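Local coordinates for RNA-directed RNA polymerase (Infectious pancreatic necrosis virus, PDB 3ZED), which probably copies the viral genome as an RNA-dependent RNA polymerase, extending RNA chains from ribonucleoside triphosphates, and probably also occurs covalently attached to the genomic RNA, at residues Leu301-Glu307 against Thr318-Ser323. Sequence-based numbering, arbitrary orientation.
Sequences LLFPKGE and TRNIWS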
loop_
_atom_site.group_PDB
_atom_site.type_symbol
_atom_site.label_atom_id
_atom_site.label_comp_id
_atom_site.label_asym_id
_atom_site.label_seq_id
_atom_site.Cartn_x
_atom_site.Cartn_y
_atom_site.Cartn_z
ATOM N N LEU B 301 -11.835 10.367 -4.360
ATOM C CA LEU B 301 -13.106 10.147 -3.659
ATOM C C LEU B 301 -12.777 9.706 -2.232
ATOM O O LEU B 301 -11.957 8.801 -2.065
ATOM C CB LEU B 301 -13.987 9.085 -4.355
ATOM C CG LEU B 301 -14.394 9.323 -5.804
ATOM C CD1 LEU B 301 -15.251 8.166 -6.298
ATOM C CD2 LEU B 301 -15.120 10.672 -5.980
ATOM N N LEU B 302 -13.337 10.377 -1.215
ATOM C CA LEU B 302 -13.017 9.990 0.160
ATOM C C LEU B 302 -13.874 8.795 0.588
ATOM O O LEU B 302 -14.966 8.948 1.136
ATOM C CB LEU B 302 -13.157 11.167 1.124
ATOM C CG LEU B 302 -12.349 11.036 2.404
ATOM C CD1 LEU B 302 -10.858 11.253 2.137
ATOM C CD2 LEU B 302 -12.877 12.000 3.470
ATOM N N PHE B 303 -13.361 7.598 0.296
ATOM C CA PHE B 303 -14.008 6.326 0.556
ATOM C C PHE B 303 -13.850 5.908 2.025
ATOM O O PHE B 303 -12.724 5.867 2.519
ATOM C CB PHE B 303 -13.396 5.268 -0.388
ATOM C CG PHE B 303 -14.109 3.944 -0.442
ATOM C CD1 PHE B 303 -13.764 2.911 0.427
ATOM C CD2 PHE B 303 -15.067 3.693 -1.419
ATOM C CE1 PHE B 303 -14.421 1.674 0.373
ATOM C CE2 PHE B 303 -15.714 2.456 -1.483
ATOM C CZ PHE B 303 -15.386 1.455 -0.586
ATOM N N PRO B 304 -14.951 5.564 2.745
ATOM C CA PRO B 304 -14.795 5.094 4.145
ATOM C C PRO B 304 -14.282 3.654 4.167
ATOM O O PRO B 304 -14.881 2.776 3.541
ATOM C CB PRO B 304 -16.210 5.215 4.715
ATOM C CG PRO B 304 -17.118 5.048 3.533
ATOM C CD PRO B 304 -16.370 5.553 2.319
ATOM N N LYS B 305 -13.144 3.410 4.821
ATOM C CA LYS B 305 -12.547 2.069 4.841
ATOM C C LYS B 305 -13.312 1.112 5.782
ATOM O O LYS B 305 -13.601 1.477 6.928
ATOM C CB LYS B 305 -11.072 2.163 5.272
ATOM C CG LYS B 305 -10.257 0.920 5.001
ATOM C CD LYS B 305 -8.779 1.168 5.274
ATOM C CE LYS B 305 -7.918 0.031 4.760
ATOM N NZ LYS B 305 -8.006 -1.162 5.638
ATOM N N GLY B 306 -13.613 -0.092 5.285
ATOM C CA GLY B 306 -14.255 -1.152 6.062
ATOM C C GLY B 306 -13.241 -1.741 7.023
ATOM O O GLY B 306 -12.190 -2.214 6.596
ATOM N N GLU B 307 -13.493 -1.626 8.323
ATOM C CA GLU B 307 -12.579 -2.107 9.364
ATOM C C GLU B 307 -13.310 -2.492 10.628
ATOM O O GLU B 307 -14.494 -2.188 10.773
ATOM C CB GLU B 307 -11.562 -1.009 9.704
ATOM C CG GLU B 307 -10.241 -1.253 9.025
ATOM C CD GLU B 307 -9.276 -0.098 9.055
ATOM O OE1 GLU B 307 -9.497 0.855 9.838
ATOM O OE2 GLU B 307 -8.275 -0.166 8.309
ATOM N N THR B 318 -13.041 7.039 11.353
ATOM C CA THR B 318 -13.287 6.186 10.194
ATOM C C THR B 318 -12.083 6.411 9.306
ATOM O O THR B 318 -11.852 7.540 8.884
ATOM C CB THR B 318 -14.622 6.460 9.471
ATOM O OG1 THR B 318 -15.716 6.472 10.389
ATOM C CG2 THR B 318 -14.881 5.471 8.308
ATOM N N ARG B 319 -11.293 5.376 9.053
ATOM C CA ARG B 319 -10.134 5.544 8.178
ATOM C C ARG B 319 -10.622 5.778 6.738
ATOM O O ARG B 319 -11.681 5.270 6.330
ATOM C CB ARG B 319 -9.161 4.354 8.280
ATOM C CG ARG B 319 -8.521 4.250 9.667
ATOM C CD ARG B 319 -7.051 3.892 9.620
ATOM N NE ARG B 319 -6.816 2.463 9.425
ATOM C CZ ARG B 319 -5.897 1.962 8.604
ATOM N NH1 ARG B 319 -5.132 2.772 7.880
ATOM N NH2 ARG B 319 -5.744 0.648 8.492
ATOM N N ASN B 320 -9.877 6.600 6.005
ATOM C CA ASN B 320 -10.250 6.971 4.642
ATOM C C ASN B 320 -9.359 6.385 3.583
ATOM O O ASN B 320 -8.141 6.390 3.730
ATOM C CB ASN B 320 -10.240 8.493 4.498
ATOM C CG ASN B 320 -11.282 9.180 5.341
ATOM O OD1 ASN B 320 -12.437 8.796 5.351
ATOM N ND2 ASN B 320 -10.902 10.229 6.052
ATOM N N ILE B 321 -9.975 5.925 2.483
ATOM C CA ILE B 321 -9.256 5.496 1.291
ATOM C C ILE B 321 -9.371 6.664 0.299
ATOM O O ILE B 321 -10.485 7.056 -0.068
ATOM C CB ILE B 321 -9.757 4.152 0.690
ATOM C CG1 ILE B 321 -9.602 2.950 1.674
ATOM C CG2 ILE B 321 -9.149 3.886 -0.711
ATOM C CD1 ILE B 321 -8.480 1.884 1.419
ATOM N N TRP B 322 -8.237 7.248 -0.090
ATOM C CA TRP B 322 -8.198 8.323 -1.077
ATOM C C TRP B 322 -8.251 7.615 -2.426
ATOM O O TRP B 322 -7.259 7.025 -2.877
ATOM C CB TRP B 322 -6.939 9.153 -0.879
ATOM C CG TRP B 322 -6.906 10.453 -1.628
ATOM C CD1 TRP B 322 -7.259 11.681 -1.149
ATOM C CD2 TRP B 322 -6.367 10.673 -2.945
ATOM N NE1 TRP B 322 -6.986 12.654 -2.089
ATOM C CE2 TRP B 322 -6.448 12.061 -3.204
ATOM C CE3 TRP B 322 -5.823 9.826 -3.937
ATOM C CZ2 TRP B 322 -6.010 12.625 -4.411
ATOM C CZ3 TRP B 322 -5.387 10.381 -5.126
ATOM C CH2 TRP B 322 -5.488 11.765 -5.360
ATOM N N SER B 323 -9.453 7.554 -3.006
ATOM C CA SER B 323 -9.634 6.765 -4.198
ATOM C C SER B 323 -9.283 7.580 -5.451
ATOM O O SER B 323 -10.080 8.370 -5.963
ATOM C CB SER B 323 -11.041 6.180 -4.233
ATOM O OG SER B 323 -11.121 5.181 -5.232
#
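K305 sends CG anti to its backbone N (chi1 -165°), stays extended, and bends at the end (chi4 -75°). R319 bends at chi2 and chi3, and its side chain lies beside that of K305, pointing the same way. E307 crosses R319 at about a right angle and meets both charges. OE2 of E307 lies 2.7 Å from NH2 of R319. OE1 of E307 takes NE of R319 on its syn lone pair, at 3.2 Å. The carboxylate and guanidinium planes are 29° apart, so this two-point salt bridge is not flat. NZ of K305 reaches the same OE2 of E307 on the anti side, at 2.9 Å. CD of K305 covers one face of the guanidinium, and CE of K305 packs on CD1 of I321 at 3.9 Å.

The backbones form an antiparallel beta hairpin, strands 299-310 and 320-323 of a mixed sheet. L301 and F303 pair with S323 and I321 through two hydrogen bonds each. I321 N to F303 O is 2.7 Å and nearly straight. K305 N to R319 O, 2.8 Å, carries the pairing one step beyond the bridged pairs. On one face L302 lays CG against CG of N320 at 3.6 Å. OD1 of N320 is hydrogen-bonded by NE2 of Q167, from helix 164-179, which packs on this face. Strand 456-459 runs parallel to strand 299-310, and L302 bonds to L458 through the backbone.

One carboxylate thus shares its charge between two cations, which probably offsets the repulsion between K305 and R319 where the hairpin runs into its connecting loop.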